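Local structure of NUDIX hydrolase (Nitrosomonas europaea, 2B0V) at residues A13-D18 with A109-I114; V24-R29 with K34-A39. The protein probably hydrolyses phosphoanhydride bonds of nucleoside tri- and diphosphates and of thiamine diphosphate, as a magnesium-dependent Nudix hydrolase of the NudJ subfamily. All coordinates share one frame; numbering follows the deposited sequence.

Contact 1: residues A13-D18 with A109-I114; sequences AVIEQD and AAWFSI
Trp-111 carries this contact from the 109-114 side, laying the benzo end of its indole against Ile-15 and Gln-17. Strand 20-26 runs between the two segments, as the backbone bonds show: Ala-110 pairs with Leu-23, while Ile-15 pairs with Leu-22. The indole therefore has to span an intervening strand, and the closest CA atoms, those of Glu-16 and Trp-111, stand 8.7 Å apart. At Trp-111 the CG is anti to the carbonyl carbon (chi1 -65°), which sends the ring out toward the 13-18 segment. Trp-111 CH2 meets Ile-15 CG2 at 3.8 Å, the two side chains crossing near a right angle, and Trp-111 CZ3 lies 3.7 Å from Ile-15 O. Gln-17 adds two touches: its CB sits 3.6 Å from Trp-111 CZ3, and its OE1 approaches Trp-111 CH2 obliquely at 3.5 Å. The amide plane is turned 70° from the indole, so the two groups do not stack. Trimming Trp-111 to an alanine would probably take the aromatic partner from Ile-15 CG2 and Gln-17 CB and open a gap beside Val-93. Phe-112 next pairs with Tyr-21. Farther along, Ser-113 is the N-cap of helix 114-119: its side chain caps a backbone N of the helix and its own N is bonded to Glu-116 OE1, as in a capping box. Val-93 of strand 82-96 packs on Ile-15, Gln-17 and Trp-111 alike, and Ile-15 also rests on Val-56 of helix 48-60. The side chain of Glu-16 leaves its backbone away from 109-114; its OE1 is hydrogen-bonded to Tyr-136 OH of helix 128-137.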
loop_
_atom_site.group_PDB
_atom_site.type_symbol
_atom_site.label_atom_id
_atom_site.label_comp_id
_atom_site.label_asym_id
_atom_site.label_seq_id
_atom_site.Cartn_x
_atom_site.Cartn_y
_atom_site.Cartn_z
ATOM N N ALA A 13 -1.205 -1.474 -1.302
ATOM C CA ALA A 13 -1.284 -2.834 -1.814
ATOM C C ALA A 13 -0.995 -3.840 -0.741
ATOM O O ALA A 13 0.054 -3.741 -0.066
ATOM C CB ALA A 13 -0.249 -3.016 -2.968
ATOM N N VAL A 14 -1.905 -4.815 -0.606
ATOM C CA VAL A 14 -1.706 -5.991 0.210
ATOM C C VAL A 14 -1.231 -7.094 -0.712
ATOM O O VAL A 14 -1.991 -7.566 -1.571
ATOM C CB VAL A 14 -2.992 -6.407 0.990
ATOM C CG1 VAL A 14 -2.760 -7.722 1.754
ATOM C CG2 VAL A 14 -3.405 -5.292 1.976
ATOM N N ILE A 15 0.045 -7.460 -0.563
ATOM C CA ILE A 15 0.669 -8.463 -1.438
ATOM C C ILE A 15 1.112 -9.624 -0.555
ATOM O O ILE A 15 2.071 -9.493 0.189
ATOM C CB ILE A 15 1.892 -7.860 -2.172
ATOM C CG1 ILE A 15 1.446 -6.693 -3.075
ATOM C CG2 ILE A 15 2.580 -8.957 -3.039
ATOM C CD1 ILE A 15 2.568 -5.671 -3.338
ATOM N N GLU A 16 0.400 -10.745 -0.647
ATOM C CA GLU A 16 0.583 -11.926 0.237
ATOM C C GLU A 16 0.975 -13.100 -0.626
ATOM O O GLU A 16 0.318 -13.384 -1.626
ATOM C CB GLU A 16 -0.737 -12.257 0.960
ATOM C CG GLU A 16 -0.661 -13.400 1.992
ATOM C CD GLU A 16 -1.272 -14.686 1.454
ATOM O OE1 GLU A 16 -2.409 -14.618 0.910
ATOM O OE2 GLU A 16 -0.600 -15.758 1.552
ATOM N N GLN A 17 2.048 -13.769 -0.244
ATOM C CA GLN A 17 2.544 -14.929 -0.958
ATOM C C GLN A 17 3.013 -15.888 0.117
ATOM O O GLN A 17 3.887 -15.547 0.928
ATOM C CB GLN A 17 3.678 -14.502 -1.898
ATOM C CG GLN A 17 4.145 -15.540 -2.905
ATOM C CD GLN A 17 5.187 -14.972 -3.890
ATOM O OE1 GLN A 17 5.120 -13.801 -4.310
ATOM N NE2 GLN A 17 6.132 -15.818 -4.286
ATOM N N ASP A 18 2.371 -17.060 0.172
ATOM C CA ASP A 18 2.668 -18.079 1.183
ATOM C C ASP A 18 2.708 -17.537 2.638
ATOM O O ASP A 18 3.656 -17.819 3.394
ATOM C CB ASP A 18 3.982 -18.825 0.858
ATOM C CG ASP A 18 4.033 -19.388 -0.583
ATOM O OD1 ASP A 18 2.992 -19.801 -1.168
ATOM O OD2 ASP A 18 5.156 -19.438 -1.134
ATOM N N ALA A 109 12.464 -3.093 0.926
ATOM C CA ALA A 109 11.170 -3.770 0.794
ATOM C C ALA A 109 11.468 -5.225 1.079
ATOM O O ALA A 109 12.461 -5.754 0.542
ATOM C CB ALA A 109 10.611 -3.588 -0.631
ATOM N N ALA A 110 10.661 -5.873 1.914
ATOM C CA ALA A 110 10.923 -7.252 2.280
ATOM C C ALA A 110 9.639 -7.987 2.611
ATOM O O ALA A 110 8.571 -7.349 2.716
ATOM C CB ALA A 110 11.895 -7.296 3.500
ATOM N N TRP A 111 9.745 -9.306 2.795
ATOM C CA TRP A 111 8.555 -10.128 3.086
ATOM C C TRP A 111 8.463 -10.429 4.563
ATOM O O TRP A 111 9.453 -10.930 5.140
ATOM C CB TRP A 111 8.623 -11.443 2.318
ATOM C CG TRP A 111 8.545 -11.220 0.809
ATOM C CD1 TRP A 111 9.590 -10.975 -0.053
ATOM C CD2 TRP A 111 7.363 -11.241 0.011
ATOM N NE1 TRP A 111 9.120 -10.836 -1.341
ATOM C CE2 TRP A 111 7.756 -11.006 -1.332
ATOM C CE3 TRP A 111 6.001 -11.433 0.300
ATOM C CZ2 TRP A 111 6.805 -10.914 -2.388
ATOM C CZ3 TRP A 111 5.081 -11.374 -0.747
ATOM C CH2 TRP A 111 5.503 -11.141 -2.067
ATOM N N PHE A 112 7.300 -10.139 5.169
ATOM C CA PHE A 112 7.148 -10.343 6.619
ATOM C C PHE A 112 5.977 -11.278 6.932
ATOM O O PHE A 112 4.901 -11.143 6.355
ATOM C CB PHE A 112 6.861 -9.000 7.315
ATOM C CG PHE A 112 7.947 -7.997 7.202
ATOM C CD1 PHE A 112 8.827 -7.788 8.287
ATOM C CD2 PHE A 112 8.089 -7.204 6.033
ATOM C CE1 PHE A 112 9.811 -6.795 8.186
ATOM C CE2 PHE A 112 9.068 -6.230 5.948
ATOM C CZ PHE A 112 9.943 -6.035 7.014
ATOM N N SER A 113 6.164 -12.162 7.903
ATOM C CA SER A 113 5.078 -13.020 8.390
ATOM C C SER A 113 4.146 -12.229 9.316
ATOM O O SER A 113 4.527 -11.181 9.848
ATOM C CB SER A 113 5.683 -14.175 9.196
ATOM O OG SER A 113 6.287 -13.654 10.376
ATOM N N ILE A 114 2.937 -12.743 9.554
ATOM C CA ILE A 114 2.016 -12.035 10.443
ATOM C C ILE A 114 2.643 -11.816 11.836
ATOM O O ILE A 114 2.458 -10.754 12.450
ATOM C CB ILE A 114 0.644 -12.747 10.545
ATOM C CG1 ILE A 114 -0.370 -11.823 11.215
ATOM C CG2 ILE A 114 0.750 -14.097 11.271
ATOM C CD1 ILE A 114 -0.588 -10.558 10.466
#

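Contact 2: residues V24-R29 with K34-A39; sequences VEEIPR and KLNQPA
The beta hairpin formed by strands 20-26 and 34-36 brings these segments together in antiparallel register; the N-to-C directions of strands 24-26 and 34-36 differ by 144°. Four backbone bonds define it. Val-24 and Asn-36 form one hydrogen-bonded pair, with Val-24 N to Asn-36 O at 2.8 Å; Glu-26 and Lys-34 form the other, with Lys-34 N to Glu-26 O at 2.7 Å. Between them lies the non-hydrogen-bonded pair Glu-25 and Leu-35, where Leu-35 CD1 reaches Glu-25 CG at 3.9 Å. The face shared by Val-24, Glu-26, Lys-34 and Asn-36 carries a diagonal polar link: Asn-36 ND2 donates to Glu-26 OE2 at 3.1 Å. The donor comes in on the syn side of Glu-26 OE2, tilted 28° out of the carboxylate plane, which is nearly perpendicular to the amide. Glu-26 CG lies between backbone N and carbonyl carbon (chi1 64°), which turns the extended chain toward Asn-36. Arg-125 forms a salt bridge with the same OE2, and Arg-86 bonds to Asn-36 OD1, so both ends of the Asn-36 amide are fixed. Past the strand, Pro-28 CD packs on Lys-34 CG at 3.9 Å. Such a hairpin, followed by the short strand 39-41 and the loop and helix 48-60 of the Nudix box, belongs to the Nudix fold.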
loop_
_atom_site.group_PDB
_atom_site.type_symbol
_atom_site.label_atom_id
_atom_site.label_comp_id
_atom_site.label_asym_id
_atom_site.label_seq_id
_atom_site.Cartn_x
_atom_site.Cartn_y
_atom_site.Cartn_z
ATOM N N VAL A 24 7.185 -2.305 3.143
ATOM C CA VAL A 24 8.374 -1.469 3.063
ATOM C C VAL A 24 8.726 -0.926 4.432
ATOM O O VAL A 24 7.833 -0.631 5.225
ATOM C CB VAL A 24 8.228 -0.300 2.045
ATOM C CG1 VAL A 24 8.087 -0.832 0.612
ATOM C CG2 VAL A 24 7.074 0.615 2.424
ATOM N N GLU A 25 10.031 -0.826 4.716
ATOM C CA GLU A 25 10.511 0.012 5.810
ATOM C C GLU A 25 10.900 1.342 5.186
ATOM O O GLU A 25 11.636 1.392 4.199
ATOM C CB GLU A 25 11.695 -0.649 6.526
ATOM C CG GLU A 25 11.239 -1.952 7.167
ATOM C CD GLU A 25 12.338 -2.711 7.895
ATOM O OE1 GLU A 25 13.530 -2.573 7.523
ATOM O OE2 GLU A 25 11.980 -3.421 8.857
ATOM N N GLU A 26 10.351 2.418 5.735
ATOM C CA GLU A 26 10.459 3.736 5.111
ATOM C C GLU A 26 10.665 4.806 6.181
ATOM O O GLU A 26 10.346 4.604 7.356
ATOM C CB GLU A 26 9.191 4.047 4.298
ATOM C CG GLU A 26 7.926 4.153 5.181
ATOM C CD GLU A 26 6.655 4.203 4.348
ATOM O OE1 GLU A 26 6.723 3.850 3.133
ATOM O OE2 GLU A 26 5.608 4.583 4.923
ATOM N N ILE A 27 11.248 5.919 5.762
ATOM C CA ILE A 27 11.441 7.051 6.668
ATOM C C ILE A 27 10.627 8.197 6.064
ATOM O O ILE A 27 11.112 8.881 5.154
ATOM C CB ILE A 27 12.922 7.415 6.785
ATOM C CG1 ILE A 27 13.715 6.198 7.281
ATOM C CG2 ILE A 27 13.097 8.606 7.705
ATOM C CD1 ILE A 27 15.230 6.415 7.354
ATOM N N PRO A 28 9.380 8.395 6.551
ATOM C CA PRO A 28 8.482 9.416 5.960
ATOM C C PRO A 28 8.899 10.849 6.253
ATOM O O PRO A 28 8.622 11.761 5.453
ATOM C CB PRO A 28 7.120 9.144 6.638
ATOM C CG PRO A 28 7.256 7.828 7.312
ATOM C CD PRO A 28 8.727 7.672 7.653
ATOM N N ARG A 29 9.521 11.059 7.403
ATOM C CA ARG A 29 10.003 12.372 7.793
ATOM C C ARG A 29 11.071 12.102 8.809
ATOM O O ARG A 29 11.119 11.009 9.389
ATOM C CB ARG A 29 8.875 13.225 8.407
ATOM C CG ARG A 29 8.337 12.723 9.759
ATOM C CD ARG A 29 7.014 13.414 10.167
ATOM N NE ARG A 29 6.075 13.504 9.038
ATOM C CZ ARG A 29 5.250 12.530 8.645
ATOM N NH1 ARG A 29 5.206 11.374 9.305
ATOM N NH2 ARG A 29 4.459 12.717 7.589
ATOM N N LYS A 34 9.650 3.370 9.701
ATOM C CA LYS A 34 8.284 2.914 9.863
ATOM C C LYS A 34 8.040 1.762 8.899
ATOM O O LYS A 34 8.684 1.684 7.840
ATOM C CB LYS A 34 7.277 4.044 9.572
ATOM C CG LYS A 34 7.411 5.292 10.478
ATOM C CD LYS A 34 7.125 4.951 11.955
ATOM C CE LYS A 34 7.355 6.166 12.840
ATOM N NZ LYS A 34 7.005 5.878 14.276
ATOM N N LEU A 35 7.153 0.861 9.275
ATOM C CA LEU A 35 6.695 -0.231 8.391
ATOM C C LEU A 35 5.338 0.126 7.752
ATOM O O LEU A 35 4.432 0.655 8.413
ATOM C CB LEU A 35 6.521 -1.486 9.246
ATOM C CG LEU A 35 6.334 -2.799 8.504
ATOM C CD1 LEU A 35 7.629 -3.154 7.755
ATOM C CD2 LEU A 35 5.924 -3.900 9.523
ATOM N N ASN A 36 5.176 -0.215 6.477
ATOM C CA ASN A 36 3.945 0.154 5.774
ATOM C C ASN A 36 3.733 -0.767 4.574
ATOM O O ASN A 36 4.669 -1.410 4.097
ATOM C CB ASN A 36 4.045 1.620 5.291
ATOM C CG ASN A 36 2.686 2.265 4.941
ATOM O OD1 ASN A 36 1.622 1.704 5.152
ATOM N ND2 ASN A 36 2.754 3.502 4.439
ATOM N N GLN A 37 2.507 -0.863 4.073
ATOM C CA GLN A 37 2.329 -1.413 2.721
ATOM C C GLN A 37 3.005 -0.479 1.698
ATOM O O GLN A 37 3.154 0.718 1.982
ATOM C CB GLN A 37 0.838 -1.473 2.373
ATOM C CG GLN A 37 0.082 -2.649 2.940
ATOM C CD GLN A 37 -0.284 -2.403 4.420
ATOM O OE1 GLN A 37 -0.456 -1.247 4.867
ATOM N NE2 GLN A 37 -0.463 -3.491 5.152
ATOM N N PRO A 38 3.351 -0.999 0.502
ATOM C CA PRO A 38 3.658 -0.121 -0.623
ATOM C C PRO A 38 2.431 0.770 -0.840
ATOM O O PRO A 38 1.309 0.259 -0.932
ATOM C CB PRO A 38 3.775 -1.111 -1.802
ATOM C CG PRO A 38 4.260 -2.335 -1.169
ATOM C CD PRO A 38 3.385 -2.415 0.109
ATOM N N ALA A 39 2.605 2.088 -0.831
ATOM C CA ALA A 39 1.426 2.985 -0.731
ATOM C C ALA A 39 1.856 4.359 -1.122
ATOM O O ALA A 39 3.032 4.639 -1.133
ATOM C CB ALA A 39 0.887 3.056 0.721
#

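In the fold
Contact 1 and contact 2, with centres about 13 Å apart, sit on one mixed sheet, where strand 20-26 neighbours both 8-17 and 106-113. They touch directly. Ala-13 N and Pro-38 O, 3.1 Å apart, make a probable hydrogen bond, and Phe-112 CZ packs on Leu-35 CD1 at 3.8 Å. Both also lean on helix 48-60: Ala-13 touches Cys-52 and Val-56, Pro-38 touches Val-56, and Ala-39 N bonds to Glu-59 OE1. In Nudix hydrolases this helix carries metal-binding glutamates, so contact 2 probably lies next to the catalytic site. A bound 1,2-ethanediol about 4 Å from the side chain of Asn-36 probably came from the crystallisation liquor, though such molecules often mark pockets.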